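Long-range contacts in hypothetical protein SPy1581 (Streptococcus pyogenes, PDB 1YHF), which is of unknown function but folds as a cupin, a small beta-barrel domain of the cupin type-2 family: residues Gly54-Pro59 against Ile94-Tyr99; Ile73-Glu78 against Ile88-Gly93. All blocks are in the same frame, centred on the assembly; numbering follows the deposited sequence.

Contact 1. Residues Gly54-Pro59 against Ile94-Tyr99; sequences GRHSSP and IPHALY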
# COMPACT_ATOMS: atom_id res chain seq x y z
N GLY A 54 -10.93 -1.13 -5.28
CA GLY A 54 -11.84 -2.17 -5.72
C GLY A 54 -11.19 -3.54 -5.75
O GLY A 54 -9.96 -3.67 -5.87
N ARG A 55 -12.04 -4.56 -5.61
CA ARG A 55 -11.66 -5.95 -5.77
C ARG A 55 -10.77 -6.15 -6.99
O ARG A 55 -11.10 -5.70 -8.09
CB ARG A 55 -12.92 -6.79 -5.91
CG ARG A 55 -12.76 -8.23 -5.53
CD ARG A 55 -14.10 -8.82 -5.16
NE ARG A 55 -14.05 -10.27 -5.15
CZ ARG A 55 -13.78 -11.01 -4.07
NH1 ARG A 55 -13.55 -10.43 -2.90
NH2 ARG A 55 -13.77 -12.33 -4.16
N HIS A 56 -9.64 -6.82 -6.80
CA HIS A 56 -8.81 -7.31 -7.90
C HIS A 56 -7.80 -8.34 -7.42
O HIS A 56 -7.64 -8.56 -6.22
CB HIS A 56 -8.13 -6.16 -8.65
CG HIS A 56 -7.04 -5.50 -7.87
ND1 HIS A 56 -7.29 -4.72 -6.77
CD2 HIS A 56 -5.69 -5.54 -8.01
CE1 HIS A 56 -6.15 -4.28 -6.26
NE2 HIS A 56 -5.16 -4.77 -7.00
N SER A 57 -7.14 -8.99 -8.38
CA SER A 57 -6.09 -9.96 -8.10
C SER A 57 -4.77 -9.48 -8.68
O SER A 57 -4.74 -8.91 -9.77
CB SER A 57 -6.45 -11.31 -8.73
OG SER A 57 -7.67 -11.80 -8.21
N SER A 58 -3.67 -9.74 -7.96
CA SER A 58 -2.31 -9.54 -8.46
C SER A 58 -1.63 -10.88 -8.73
O SER A 58 -1.96 -11.89 -8.10
CB SER A 58 -1.49 -8.72 -7.45
OG SER A 58 -0.12 -8.68 -7.81
N PRO A 59 -0.69 -10.91 -9.69
CA PRO A 59 0.15 -12.11 -9.83
C PRO A 59 1.26 -12.23 -8.77
O PRO A 59 1.93 -13.26 -8.70
CB PRO A 59 0.78 -11.93 -11.22
CG PRO A 59 0.83 -10.47 -11.43
CD PRO A 59 -0.40 -9.91 -10.73
N ILE A 94 -5.37 -14.34 -5.62
CA ILE A 94 -6.61 -14.35 -4.84
C ILE A 94 -7.16 -12.93 -4.80
O ILE A 94 -6.41 -11.98 -4.48
CB ILE A 94 -6.39 -14.90 -3.38
CG1 ILE A 94 -5.72 -16.28 -3.39
CG2 ILE A 94 -7.71 -14.93 -2.58
CD1 ILE A 94 -6.62 -17.39 -3.88
N PRO A 95 -8.45 -12.74 -5.19
CA PRO A 95 -9.01 -11.40 -5.14
C PRO A 95 -8.95 -10.76 -3.75
O PRO A 95 -9.17 -11.43 -2.74
CB PRO A 95 -10.46 -11.61 -5.60
CG PRO A 95 -10.40 -12.83 -6.45
CD PRO A 95 -9.41 -13.72 -5.74
N HIS A 96 -8.62 -9.48 -3.74
CA HIS A 96 -8.59 -8.67 -2.52
C HIS A 96 -9.12 -7.27 -2.80
O HIS A 96 -9.15 -6.81 -3.95
CB HIS A 96 -7.18 -8.60 -1.89
CG HIS A 96 -6.08 -8.31 -2.86
ND1 HIS A 96 -5.88 -7.06 -3.42
CD2 HIS A 96 -5.09 -9.09 -3.35
CE1 HIS A 96 -4.84 -7.10 -4.23
NE2 HIS A 96 -4.34 -8.32 -4.21
N ALA A 97 -9.54 -6.62 -1.73
CA ALA A 97 -10.05 -5.26 -1.78
C ALA A 97 -9.68 -4.58 -0.49
O ALA A 97 -9.38 -5.26 0.51
CB ALA A 97 -11.57 -5.25 -2.00
N LEU A 98 -9.67 -3.25 -0.49
CA LEU A 98 -9.35 -2.47 0.70
C LEU A 98 -10.36 -1.32 0.87
O LEU A 98 -10.64 -0.61 -0.09
CB LEU A 98 -7.90 -1.91 0.63
CG LEU A 98 -6.71 -2.89 0.44
CD1 LEU A 98 -6.44 -3.24 -1.05
CD2 LEU A 98 -5.43 -2.37 1.07
N TYR A 99 -10.91 -1.18 2.08
CA TYR A 99 -11.83 -0.10 2.39
C TYR A 99 -11.31 0.70 3.57
O TYR A 99 -10.90 0.13 4.60
CB TYR A 99 -13.23 -0.65 2.66
CG TYR A 99 -14.22 0.39 3.13
CD1 TYR A 99 -14.73 1.34 2.25
CD2 TYR A 99 -14.64 0.42 4.46
CE1 TYR A 99 -15.64 2.29 2.67
CE2 TYR A 99 -15.56 1.37 4.89
CZ TYR A 99 -16.06 2.30 3.99
OH TYR A 99 -16.95 3.25 4.42
O HOH W 1 -4.08 -11.10 -5.68

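Contact 2. Residues Ile73-Glu78 against Ile88-Gly93; sequences ITIDQE and IVMPAG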
# COMPACT_ATOMS: atom_id res chain seq x y z
N ILE A 73 -9.65 -5.07 5.04
CA ILE A 73 -9.07 -5.82 3.96
C ILE A 73 -9.91 -7.06 3.72
O ILE A 73 -10.25 -7.79 4.64
CB ILE A 73 -7.56 -6.09 4.23
CG1 ILE A 73 -6.86 -4.72 4.37
CG2 ILE A 73 -6.96 -7.02 3.17
CD1 ILE A 73 -5.38 -4.74 4.33
N THR A 74 -10.27 -7.27 2.47
CA THR A 74 -10.98 -8.47 2.04
C THR A 74 -10.03 -9.30 1.23
O THR A 74 -9.35 -8.78 0.35
CB THR A 74 -12.18 -8.11 1.14
OG1 THR A 74 -13.00 -7.16 1.83
CG2 THR A 74 -13.00 -9.34 0.81
N ILE A 75 -9.95 -10.58 1.57
CA ILE A 75 -9.16 -11.53 0.81
C ILE A 75 -10.10 -12.68 0.49
O ILE A 75 -10.55 -13.38 1.39
CB ILE A 75 -7.91 -12.03 1.59
CG1 ILE A 75 -6.99 -10.86 1.95
CG2 ILE A 75 -7.16 -13.09 0.78
CD1 ILE A 75 -5.75 -11.28 2.76
N ASP A 76 -10.41 -12.84 -0.80
CA ASP A 76 -11.47 -13.76 -1.27
C ASP A 76 -12.79 -13.42 -0.57
O ASP A 76 -13.39 -12.39 -0.85
CB ASP A 76 -11.08 -15.22 -1.06
CG ASP A 76 -11.94 -16.19 -1.87
OD1 ASP A 76 -12.69 -15.76 -2.79
OD2 ASP A 76 -11.86 -17.40 -1.57
N GLN A 77 -13.20 -14.27 0.37
CA GLN A 77 -14.45 -14.05 1.10
C GLN A 77 -14.27 -13.19 2.35
O GLN A 77 -15.17 -12.40 2.69
CB GLN A 77 -15.11 -15.38 1.47
CG GLN A 77 -14.38 -16.21 2.55
CD GLN A 77 -14.98 -16.01 3.95
OE1 GLN A 77 -14.99 -16.93 4.76
NE2 GLN A 77 -15.48 -14.80 4.23
N GLU A 78 -13.12 -13.33 3.01
CA GLU A 78 -12.95 -12.95 4.41
C GLU A 78 -12.49 -11.50 4.59
O GLU A 78 -11.69 -10.99 3.80
CB GLU A 78 -11.95 -13.91 5.05
CG GLU A 78 -11.96 -13.91 6.56
CD GLU A 78 -11.24 -15.11 7.13
OE1 GLU A 78 -10.74 -15.01 8.28
OE2 GLU A 78 -11.16 -16.15 6.43
N ILE A 88 -0.45 -7.45 6.82
CA ILE A 88 -1.06 -8.64 6.23
C ILE A 88 -0.50 -8.88 4.84
O ILE A 88 -0.28 -7.94 4.11
CB ILE A 88 -2.63 -8.54 6.21
CG1 ILE A 88 -3.27 -9.88 5.80
CG2 ILE A 88 -3.13 -7.34 5.35
CD1 ILE A 88 -4.71 -9.98 6.25
N VAL A 89 -0.27 -10.15 4.49
CA VAL A 89 0.16 -10.51 3.16
C VAL A 89 -1.04 -11.08 2.43
O VAL A 89 -1.59 -12.11 2.84
CB VAL A 89 1.32 -11.55 3.16
CG1 VAL A 89 1.76 -11.88 1.75
CG2 VAL A 89 2.51 -11.02 4.00
N MSE A 90 -1.45 -10.39 1.37
CA MSE A 90 -2.58 -10.81 0.56
C MSE A 90 -2.01 -11.68 -0.55
O MSE A 90 -1.24 -11.18 -1.39
CB MSE A 90 -3.33 -9.60 0.00
CG MSE A 90 -3.57 -8.51 1.03
SE MSE A 90 -4.56 -6.98 0.33
CE MSE A 90 -3.19 -6.26 -0.94
N PRO A 91 -2.35 -12.98 -0.56
CA PRO A 91 -1.72 -13.96 -1.47
C PRO A 91 -1.97 -13.74 -2.97
O PRO A 91 -3.06 -13.31 -3.37
CB PRO A 91 -2.31 -15.30 -1.00
CG PRO A 91 -3.62 -14.93 -0.35
CD PRO A 91 -3.35 -13.61 0.33
N ALA A 92 -0.95 -14.04 -3.77
CA ALA A 92 -1.00 -13.93 -5.23
C ALA A 92 -2.20 -14.68 -5.79
O ALA A 92 -2.54 -15.77 -5.32
CB ALA A 92 0.30 -14.47 -5.86
N GLY A 93 -2.85 -14.07 -6.78
CA GLY A 93 -3.92 -14.75 -7.53
C GLY A 93 -5.28 -14.85 -6.85
O GLY A 93 -6.22 -15.39 -7.43

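Contact 1. Residues Gly54-Pro59 against Ile94-Tyr99
Gly54-Pro59 meets Ile94-Tyr99 through one antiparallel hydrogen-bonded pair, His56 with His96; Leu98 with Ile53 continues the pairing. His56 N gives its hydrogen to His96 O at 2.9 Å, the donor lying in the carbonyl plane; the return bond, His96 N to His56 O at 2.8 Å, is nearly straight, but its donor stands above the carbonyl plane. Both imidazoles leave on the same face of the sheet, each with CG in the crowded position between backbone N and carbonyl carbon (chi1 71° for His56, 47° for His96). Followed outward from CB, the His56 side chain first turns ND1 back to its own strand, where it donates in the ring plane to Gly54 O at 3.0 Å; His96 CE1 lies over one face of the ring, toward its rim, 3.6 Å from His56 NE2, with CE1 also close and CD2 farther off. The rings form an edge-to-face pair with planes at 75°, the edge of His96 directed at the face of His56. Pro95 CB lies over one face of the Arg55 guanidinium, toward its rim, and Arg55 NH1 is hydrogen-bonded to Asp76 O. His56 and His96 probably correspond to histidines of the two conserved cupin motifs, which in many cupins bind a metal; none is modelled between these rings. With His56 ND1 donating, its NE2 would carry the lone pair if the imidazole is neutral, whereas buried His96 ND1 has no modelled partner.

Contact 2. Residues Ile73-Glu78 against Ile88-Gly93
No hydrogen bond joins Ile73-Glu78 to Ile88-Gly93; branched aliphatic side chains and a selenomethionine meet between two facing sheets. Strands 73-75 and 88-90 approach to 8.9 Å between axes and cross at 42°. The CB atoms of Ile73, Ile75, Ile88 and Met90 all point toward the other segment, so these side chains fill part of the apolar interior of the cupin barrel. Ile73 and Ile75 share one conformation: CG1 anti to the carbonyl carbon and CD1 extended, which sends each CD1 forward as the leading atom. Ile88 differs, with CG1 anti to the backbone N (chi1 -171°) and CG2 in the crowded position, and so offers a separate methyl to each partner. Its CG2 meets Ile73 CD1 tip to tip at 3.6 Å, and its CD1 meets Ile75 CD1 at 3.9 Å. Met90, modelled as selenomethionine, runs straight through chi2 and bends at chi3 (-67°); its side chain crosses that of Ile73 at about a right angle, with SE 3.7 Å from Ile73 CG2. Ile75 CD1 also rests 3.9 Å from Met90 CG, while the other branch, Ile75 CG2, reaches Pro91 CD at 3.9 Å. Just beyond Ile75 the chain reverses in a type II' turn ending at Glu78. Val64 touches Ile73, Ile88 and Met90 from strand 61-68, extending the apolar cluster. With every close side-chain approach apolar, the two segments are held to each other by dispersion and burial of apolar surface.

Overall arrangement
From the N terminus, the chain passes through strands 29-37 and 40-47 before reaching Gly54-Pro59, where the loop that contact 1 completes at Ile94-Tyr99 begins. Contact 2 falls wholly within that span: Ile73-Glu78 takes in the end of strand 70-75 and the turn into strand 78-83, and Ile88-Gly93 begins within strand 87-90. The loops therefore nest without crossing. Contact 1 pairs neighbouring strands inside the four-stranded sheet, whereas contact 2 joins that sheet to strand 87-90 at the margin of the five-stranded one. Their centres are 7 Å apart, and probable hydrogen bonds from Asp76 N to Pro95 O and from Gly93 N to Ser58 O link them directly.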